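Local structure of glucokinase (Enterococcus faecalis, 2QM1) at residues Phe248-Thr254 and Tyr286-Phe290; Arg280-Glu284 and Lys300-Ala304; Lys83-Val87 and Val97-Lys101. The protein probably phosphorylates glucose at the expense of ATP, as a bacterial glucokinase of the ROK family, and carries bound zinc and magnesium ions. All coordinates share one frame. Residue numbers count along the deposited sequence, not the author numbering.

Interaction 1 (Phe248-Thr254 and Tyr286-Phe290)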
loop_
_atom_site.group_PDB
_atom_site.type_symbol
_atom_site.label_atom_id
_atom_site.label_comp_id
_atom_site.label_asym_id
_atom_site.label_seq_id
_atom_site.Cartn_x
_atom_site.Cartn_y
_atom_site.Cartn_z
ATOM N N PHE B 248 13.392 -9.182 -12.518
ATOM C CA PHE B 248 11.999 -9.622 -12.830
ATOM C C PHE B 248 11.150 -9.578 -11.543
ATOM O O PHE B 248 10.113 -8.908 -11.465
ATOM C CB PHE B 248 11.999 -11.022 -13.501
ATOM C CG PHE B 248 10.623 -11.620 -13.692
ATOM C CD1 PHE B 248 9.896 -11.366 -14.852
ATOM C CD2 PHE B 248 10.041 -12.404 -12.681
ATOM C CE1 PHE B 248 8.625 -11.889 -15.012
ATOM C CE2 PHE B 248 8.785 -12.916 -12.822
ATOM C CZ PHE B 248 8.066 -12.660 -14.011
ATOM N N TYR B 249 11.628 -10.258 -10.518
ATOM C CA TYR B 249 10.857 -10.390 -9.281
ATOM C C TYR B 249 10.797 -9.058 -8.546
ATOM O O TYR B 249 9.767 -8.719 -8.007
ATOM C CB TYR B 249 11.492 -11.435 -8.354
ATOM C CG TYR B 249 11.327 -12.881 -8.807
ATOM C CD1 TYR B 249 10.068 -13.413 -9.067
ATOM C CD2 TYR B 249 12.438 -13.714 -8.948
ATOM C CE1 TYR B 249 9.905 -14.752 -9.469
ATOM C CE2 TYR B 249 12.288 -15.070 -9.338
ATOM C CZ TYR B 249 11.021 -15.567 -9.588
ATOM O OH TYR B 249 10.865 -16.876 -9.980
ATOM N N LEU B 250 11.914 -8.329 -8.498
ATOM C CA LEU B 250 11.872 -6.986 -7.924
ATOM C C LEU B 250 10.975 -6.107 -8.742
ATOM O O LEU B 250 10.292 -5.294 -8.169
ATOM C CB LEU B 250 13.253 -6.333 -7.797
ATOM C CG LEU B 250 14.196 -6.934 -6.748
ATOM C CD1 LEU B 250 15.617 -6.768 -7.256
ATOM C CD2 LEU B 250 14.001 -6.213 -5.406
ATOM N N GLY B 251 10.994 -6.250 -10.077
ATOM C CA GLY B 251 10.067 -5.487 -10.912
ATOM C C GLY B 251 8.575 -5.811 -10.688
ATOM O O GLY B 251 7.733 -4.916 -10.720
ATOM N N LEU B 252 8.239 -7.078 -10.488
ATOM C CA LEU B 252 6.866 -7.464 -10.214
ATOM C C LEU B 252 6.403 -6.889 -8.894
ATOM O O LEU B 252 5.315 -6.360 -8.800
ATOM C CB LEU B 252 6.721 -8.981 -10.164
ATOM C CG LEU B 252 5.365 -9.632 -9.884
ATOM C CD1 LEU B 252 4.290 -9.269 -10.879
ATOM C CD2 LEU B 252 5.656 -11.158 -9.928
ATOM N N ALA B 253 7.240 -7.022 -7.882
ATOM C CA ALA B 253 6.851 -6.641 -6.545
ATOM C C ALA B 253 6.794 -5.129 -6.475
ATOM O O ALA B 253 5.834 -4.620 -5.992
ATOM C CB ALA B 253 7.830 -7.231 -5.520
ATOM N N THR B 254 7.794 -4.415 -7.006
ATOM C CA THR B 254 7.780 -2.946 -6.952
ATOM C C THR B 254 6.689 -2.430 -7.883
ATOM O O THR B 254 6.080 -1.438 -7.619
ATOM C CB THR B 254 9.118 -2.291 -7.313
ATOM O OG1 THR B 254 9.567 -2.787 -8.581
ATOM C CG2 THR B 254 10.172 -2.630 -6.244
ATOM N N TYR B 286 11.608 -4.017 -15.652
ATOM C CA TYR B 286 10.503 -4.892 -15.319
ATOM C C TYR B 286 9.337 -4.188 -14.609
ATOM O O TYR B 286 8.197 -4.525 -14.833
ATOM C CB TYR B 286 11.000 -6.118 -14.541
ATOM C CG TYR B 286 11.785 -7.103 -15.407
ATOM C CD1 TYR B 286 11.128 -7.883 -16.333
ATOM C CD2 TYR B 286 13.168 -7.245 -15.284
ATOM C CE1 TYR B 286 11.800 -8.797 -17.135
ATOM C CE2 TYR B 286 13.873 -8.167 -16.090
ATOM C CZ TYR B 286 13.158 -8.941 -17.009
ATOM O OH TYR B 286 13.770 -9.857 -17.852
ATOM N N PHE B 287 9.643 -3.253 -13.718
ATOM C CA PHE B 287 8.638 -2.329 -13.184
ATOM C C PHE B 287 7.749 -1.744 -14.309
ATOM O O PHE B 287 6.553 -1.679 -14.173
ATOM C CB PHE B 287 9.326 -1.164 -12.467
ATOM C CG PHE B 287 8.359 -0.154 -11.917
ATOM C CD1 PHE B 287 7.749 -0.365 -10.667
ATOM C CD2 PHE B 287 8.073 1.007 -12.621
ATOM C CE1 PHE B 287 6.861 0.580 -10.120
ATOM C CE2 PHE B 287 7.154 1.961 -12.085
ATOM C CZ PHE B 287 6.554 1.730 -10.849
ATOM N N GLN B 288 8.384 -1.255 -15.376
ATOM C CA GLN B 288 7.691 -0.748 -16.552
ATOM C C GLN B 288 6.744 -1.802 -17.195
ATOM O O GLN B 288 5.600 -1.445 -17.576
ATOM C CB GLN B 288 8.695 -0.184 -17.569
ATOM C CG GLN B 288 9.397 1.136 -17.163
ATOM C CD GLN B 288 8.422 2.328 -17.065
ATOM O OE1 GLN B 288 8.412 3.064 -16.077
ATOM N NE2 GLN B 288 7.557 2.460 -18.051
ATOM N N GLU B 289 7.196 -3.063 -17.349
ATOM C CA GLU B 289 6.318 -4.146 -17.879
ATOM C C GLU B 289 5.070 -4.282 -17.012
ATOM O O GLU B 289 3.955 -4.413 -17.508
ATOM C CB GLU B 289 7.000 -5.544 -17.963
ATOM C CG GLU B 289 6.101 -6.608 -18.664
ATOM C CD GLU B 289 6.384 -8.086 -18.320
ATOM O OE1 GLU B 289 6.660 -8.896 -19.211
ATOM O OE2 GLU B 289 6.288 -8.484 -17.174
ATOM N N PHE B 290 5.269 -4.264 -15.709
ATOM C CA PHE B 290 4.218 -4.681 -14.796
ATOM C C PHE B 290 3.275 -3.564 -14.303
ATOM O O PHE B 290 2.408 -3.798 -13.464
ATOM C CB PHE B 290 4.843 -5.478 -13.631
ATOM C CG PHE B 290 5.411 -6.799 -14.047
ATOM C CD1 PHE B 290 4.663 -7.686 -14.819
ATOM C CD2 PHE B 290 6.681 -7.161 -13.680
ATOM C CE1 PHE B 290 5.206 -8.909 -15.234
ATOM C CE2 PHE B 290 7.236 -8.405 -14.091
ATOM C CZ PHE B 290 6.497 -9.265 -14.853
#

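Interaction 2 (Arg280-Glu284 and Lys300-Ala304)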
loop_
_atom_site.group_PDB
_atom_site.type_symbol
_atom_site.label_atom_id
_atom_site.label_comp_id
_atom_site.label_asym_id
_atom_site.label_seq_id
_atom_site.Cartn_x
_atom_site.Cartn_y
_atom_site.Cartn_z
ATOM N N ARG B 280 19.524 -0.621 -10.924
ATOM C CA ARG B 280 18.345 0.274 -11.015
ATOM C C ARG B 280 17.655 0.122 -12.362
ATOM O O ARG B 280 16.448 -0.014 -12.440
ATOM C CB ARG B 280 18.728 1.741 -10.801
ATOM C CG ARG B 280 17.553 2.665 -10.433
ATOM C CD ARG B 280 17.873 4.034 -10.859
ATOM N NE ARG B 280 18.156 4.015 -12.284
ATOM C CZ ARG B 280 17.223 4.097 -13.228
ATOM N NH1 ARG B 280 15.921 4.278 -12.907
ATOM N NH2 ARG B 280 17.620 4.029 -14.492
ATOM N N SER B 281 18.464 0.013 -13.402
ATOM C CA SER B 281 17.962 -0.102 -14.735
ATOM C C SER B 281 17.092 -1.342 -14.934
ATOM O O SER B 281 16.004 -1.245 -15.533
ATOM C CB SER B 281 19.124 -0.092 -15.728
ATOM O OG SER B 281 18.732 0.694 -16.827
ATOM N N ARG B 282 17.555 -2.489 -14.423
ATOM C CA ARG B 282 16.910 -3.748 -14.697
ATOM C C ARG B 282 15.659 -3.829 -13.853
ATOM O O ARG B 282 14.645 -4.379 -14.278
ATOM C CB ARG B 282 17.909 -4.899 -14.531
ATOM C CG ARG B 282 18.736 -5.074 -15.825
ATOM C CD ARG B 282 20.218 -5.309 -15.654
ATOM N NE ARG B 282 20.983 -4.317 -16.436
ATOM C CZ ARG B 282 21.338 -4.450 -17.711
ATOM N NH1 ARG B 282 22.020 -3.485 -18.333
ATOM N NH2 ARG B 282 21.013 -5.546 -18.379
ATOM N N VAL B 283 15.704 -3.214 -12.678
ATOM C CA VAL B 283 14.502 -3.148 -11.877
ATOM C C VAL B 283 13.459 -2.308 -12.616
ATOM O O VAL B 283 12.292 -2.766 -12.824
ATOM C CB VAL B 283 14.735 -2.729 -10.422
ATOM C CG1 VAL B 283 13.372 -2.681 -9.720
ATOM C CG2 VAL B 283 15.621 -3.776 -9.761
ATOM N N GLU B 284 13.883 -1.103 -13.025
ATOM C CA GLU B 284 13.004 -0.151 -13.725
ATOM C C GLU B 284 12.390 -0.800 -14.978
ATOM O O GLU B 284 11.187 -0.659 -15.246
ATOM C CB GLU B 284 13.777 1.123 -14.110
ATOM C CG GLU B 284 12.925 2.120 -14.859
ATOM C CD GLU B 284 13.733 3.195 -15.520
ATOM O OE1 GLU B 284 14.112 2.993 -16.717
ATOM O OE2 GLU B 284 13.943 4.246 -14.856
ATOM N N LYS B 300 8.789 6.759 -10.116
ATOM C CA LYS B 300 10.186 6.614 -10.568
ATOM C C LYS B 300 10.949 5.589 -9.751
ATOM O O LYS B 300 10.748 5.503 -8.529
ATOM C CB LYS B 300 10.907 7.960 -10.520
ATOM C CG LYS B 300 10.242 9.003 -11.458
ATOM C CD LYS B 300 10.871 10.384 -11.317
ATOM C CE LYS B 300 10.215 11.177 -10.181
ATOM N NZ LYS B 300 10.066 12.584 -10.672
ATOM N N ILE B 301 11.802 4.814 -10.419
ATOM C CA ILE B 301 12.669 3.833 -9.718
ATOM C C ILE B 301 14.050 4.484 -9.423
ATOM O O ILE B 301 14.797 4.828 -10.335
ATOM C CB ILE B 301 12.818 2.495 -10.490
ATOM C CG1 ILE B 301 11.449 1.803 -10.734
ATOM C CG2 ILE B 301 13.757 1.527 -9.748
ATOM C CD1 ILE B 301 10.457 1.762 -9.429
ATOM N N LYS B 302 14.354 4.648 -8.137
ATOM C CA LYS B 302 15.541 5.378 -7.683
ATOM C C LYS B 302 16.472 4.487 -6.844
ATOM O O LYS B 302 16.034 3.449 -6.316
ATOM C CB LYS B 302 15.112 6.621 -6.876
ATOM C CG LYS B 302 14.187 7.583 -7.632
ATOM C CD LYS B 302 14.200 8.930 -6.910
ATOM C CE LYS B 302 13.363 9.973 -7.674
ATOM N NZ LYS B 302 13.141 11.224 -6.838
ATOM N N LEU B 303 17.760 4.874 -6.767
ATOM C CA LEU B 303 18.716 4.305 -5.818
ATOM C C LEU B 303 18.779 5.138 -4.533
ATOM O O LEU B 303 18.556 6.361 -4.566
ATOM C CB LEU B 303 20.089 4.276 -6.425
ATOM C CG LEU B 303 20.374 3.328 -7.569
ATOM C CD1 LEU B 303 21.688 3.803 -8.195
ATOM C CD2 LEU B 303 20.469 1.889 -7.057
ATOM N N ALA B 304 19.047 4.496 -3.397
ATOM C CA ALA B 304 19.164 5.244 -2.120
ATOM C C ALA B 304 20.380 6.160 -2.230
ATOM O O ALA B 304 21.379 5.765 -2.850
ATOM C CB ALA B 304 19.388 4.292 -0.985
HETATM O O HOH W 1 12.169 5.359 -13.022
#

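Interaction 3 (Lys83-Val87 and Val97-Lys101)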
loop_
_atom_site.group_PDB
_atom_site.type_symbol
_atom_site.label_atom_id
_atom_site.label_comp_id
_atom_site.label_asym_id
_atom_site.label_seq_id
_atom_site.Cartn_x
_atom_site.Cartn_y
_atom_site.Cartn_z
ATOM N N LYS B 83 2.103 2.367 21.984
ATOM C CA LYS B 83 2.670 1.655 23.138
ATOM C C LYS B 83 4.168 1.896 23.395
ATOM O O LYS B 83 4.605 1.759 24.533
ATOM C CB LYS B 83 2.395 0.134 23.015
ATOM C CG LYS B 83 1.399 -0.426 24.015
ATOM C CD LYS B 83 0.177 0.478 24.159
ATOM C CE LYS B 83 -1.087 -0.167 23.625
ATOM N NZ LYS B 83 -1.834 -0.709 24.765
ATOM N N GLY B 84 4.938 2.223 22.340
ATOM C CA GLY B 84 6.414 2.262 22.418
ATOM C C GLY B 84 7.048 0.897 22.700
ATOM O O GLY B 84 7.998 0.751 23.472
ATOM N N THR B 85 6.507 -0.107 22.033
ATOM C CA THR B 85 6.654 -1.493 22.413
ATOM C C THR B 85 7.184 -2.198 21.127
ATOM O O THR B 85 6.854 -1.764 20.023
ATOM C CB THR B 85 5.226 -1.909 22.847
ATOM O OG1 THR B 85 5.144 -2.115 24.282
ATOM C CG2 THR B 85 4.738 -3.024 22.109
ATOM N N VAL B 86 8.022 -3.216 21.277
ATOM C CA VAL B 86 8.588 -3.952 20.141
ATOM C C VAL B 86 8.254 -5.452 20.258
ATOM O O VAL B 86 8.593 -6.102 21.277
ATOM C CB VAL B 86 10.167 -3.813 20.086
ATOM C CG1 VAL B 86 10.724 -4.492 18.814
ATOM C CG2 VAL B 86 10.597 -2.360 20.171
ATOM N N VAL B 87 7.589 -5.985 19.233
ATOM C CA VAL B 87 7.289 -7.411 19.148
ATOM C C VAL B 87 7.954 -8.027 17.877
ATOM O O VAL B 87 8.032 -7.380 16.850
ATOM C CB VAL B 87 5.736 -7.641 19.219
ATOM C CG1 VAL B 87 5.057 -7.505 17.848
ATOM C CG2 VAL B 87 5.386 -8.932 19.896
ATOM N N VAL B 97 7.255 -9.200 24.451
ATOM C CA VAL B 97 7.087 -7.764 24.106
ATOM C C VAL B 97 8.026 -6.881 24.976
ATOM O O VAL B 97 8.022 -6.993 26.214
ATOM C CB VAL B 97 5.628 -7.285 24.332
ATOM C CG1 VAL B 97 5.422 -5.904 23.804
ATOM C CG2 VAL B 97 4.611 -8.226 23.693
ATOM N N GLN B 98 8.806 -6.012 24.338
ATOM C CA GLN B 98 9.752 -5.162 25.042
ATOM C C GLN B 98 9.244 -3.709 25.181
ATOM O O GLN B 98 8.883 -3.070 24.169
ATOM C CB GLN B 98 11.121 -5.196 24.360
ATOM C CG GLN B 98 11.780 -6.606 24.300
ATOM C CD GLN B 98 12.009 -7.208 25.673
ATOM O OE1 GLN B 98 12.799 -6.689 26.490
ATOM N NE2 GLN B 98 11.333 -8.327 25.934
ATOM N N PRO B 99 9.194 -3.204 26.428
ATOM C CA PRO B 99 8.742 -1.842 26.750
ATOM C C PRO B 99 9.892 -0.849 26.545
ATOM O O PRO B 99 10.241 -0.113 27.465
ATOM C CB PRO B 99 8.381 -1.938 28.242
ATOM C CG PRO B 99 9.312 -2.963 28.782
ATOM C CD PRO B 99 9.567 -3.961 27.646
ATOM N N VAL B 100 10.430 -0.810 25.324
ATOM C CA VAL B 100 11.660 -0.101 25.050
ATOM C C VAL B 100 11.511 1.381 25.317
ATOM O O VAL B 100 12.380 1.995 25.891
ATOM C CB VAL B 100 12.094 -0.285 23.561
ATOM C CG1 VAL B 100 13.248 0.636 23.215
ATOM C CG2 VAL B 100 12.511 -1.750 23.266
ATOM N N LYS B 101 10.390 1.950 24.899
ATOM C CA LYS B 101 10.193 3.367 25.061
ATOM C C LYS B 101 10.215 3.674 26.550
ATOM O O LYS B 101 10.926 4.584 27.009
ATOM C CB LYS B 101 8.849 3.809 24.449
ATOM C CG LYS B 101 8.506 5.290 24.811
ATOM C CD LYS B 101 7.245 5.816 24.079
ATOM C CE LYS B 101 6.869 7.189 24.630
ATOM N NZ LYS B 101 5.575 7.651 24.053
#

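Interaction 1 (Phe248-Thr254 and Tyr286-Phe290)
F248 packs edge-on against the face of Y286, in an offset edge-to-face pair with centroids 5.7 Å apart and planes at 76°. Its own face receives the edge of F290 at a centroid distance of 5.4 Å and an interplanar angle of 83°, with F248 CE1 and F290 CZ 3.4 Å apart. The three rings thus form an aromatic cluster along one side of the contact. F248 CA lies 3.8 Å from the centroid of the Y286 ring, over its face, a CH-pi contact; from the side chain of L252, the methyl CD1 makes another, 4.1 Å from the centroid of the F290 ring and 8° off its normal. A glycine at a crossing lets two helices approach closely, and here helix 237-261 meets the end of helix 277-289 at G251: G251 CA is 4.1 Å from F287 CA and 3.6 Å from F287 N, and a CB on G251 would fall 2.3 Å from Y286 CB, a clash. One turn further on, T254 OG1 donates to L250 O at 2.6 Å, and T254 O rests 3.3 Å from F287 CE1 at the ring edge. The hydroxyl of Y286 is hydrogen-bonded to D244 on helix 237-261. P174 of the second subunit packs on F248, and T171 of that subunit on L252 and F290.

Interaction 2 (Arg280-Glu284 and Lys300-Ala304)
In the ROK family, of the actin-like ATPase clan, helices flank a mixed sheet, and this contact sets helix 277-289 against strand 300-303, the outermost of the sheet within this chain. The two short axes run nearly antiparallel, at 158°, and approach to 8.3 Å. I301, whose CA-to-CB bond points toward the helix, has the largest area covered: I301 CG1 lies 3.9 Å from E284 CA, and I301 CG2 lies 4.2 Å from V283 CG1 and 4.0 Å from R280 CG. R280 is the second main contributor and shows how one side chain can pack with its aliphatic part and bond with its tip. R280 CB is 4.0 Å from L303 CG, whereas R280 NH1 donates to I301 O at 2.9 Å and forms a salt bridge with E284 OE2 at 2.8 Å, one helical turn along. R280 NE forms a salt bridge with E277. K300, K302 and A304 carry the backbone hydrogen bonds to strand 265-269 and its flank, whereas I301 O is taken by R280 NH1. The backbone amide of I301 is served too: a water accepts from I301 N at 2.7 Å and donates to E284 OE2 at 2.8 Å.

Interaction 3 (Lys83-Val87 and Val97-Lys101)
Side-chain rotamers sort this contact into a buried valine pair and a more exposed one. V86 (chi1 t) sets its CG2 3.7 Å from V100 CG2, also t, on the side where L114 and W94 gather. At the exposed end V87 (p) brings CG2 within 3.9 Å of CG2 of V97 (t); T85, with chi1 at -110°, between the standard wells, lays CG2 3.4 Å from V97 CG1. K101 is extended, all four chi angles t, which carries its amine away from the strand; Q98, folded m, m, turns its amide to T96 O. A single antiparallel bridge makes V86 and Q98 a hydrogen-bonded pair: V86 N to Q98 O at 3.0 Å and Q98 N to V86 O at 3.1 Å. G84, with positive phi, forms a G1 bulge with T85 opposite D80. K101 N donates to G84 O at 3.0 Å. Since all three crossing hydrogen bonds join backbone atoms, the pairing depends on main-chain geometry, with the valines adding apolar packing.

How the interactions relate
Following the chain from its N terminus, interaction 3 comes first and closes a short loop: nine residues separate its segments, and it ties strand 85-87, paired antiparallel with strand 78-80, to the start of helix 100-108. It is complete before the other two begin and stands about 35 Å away between centres, across the chain's centre. Interaction 1 closes a loop of 31 residues, which includes strand 265-269, and interaction 2 one of 15. These two cross: the order is 248-254, 280-284, 286-290, 300-304. The two contacts touch directly, F287 CD1 lying 3.7 Å from I301 CD1, so helix 277-289 packs against helix 237-261 and strand 300-303 in adjoining contacts.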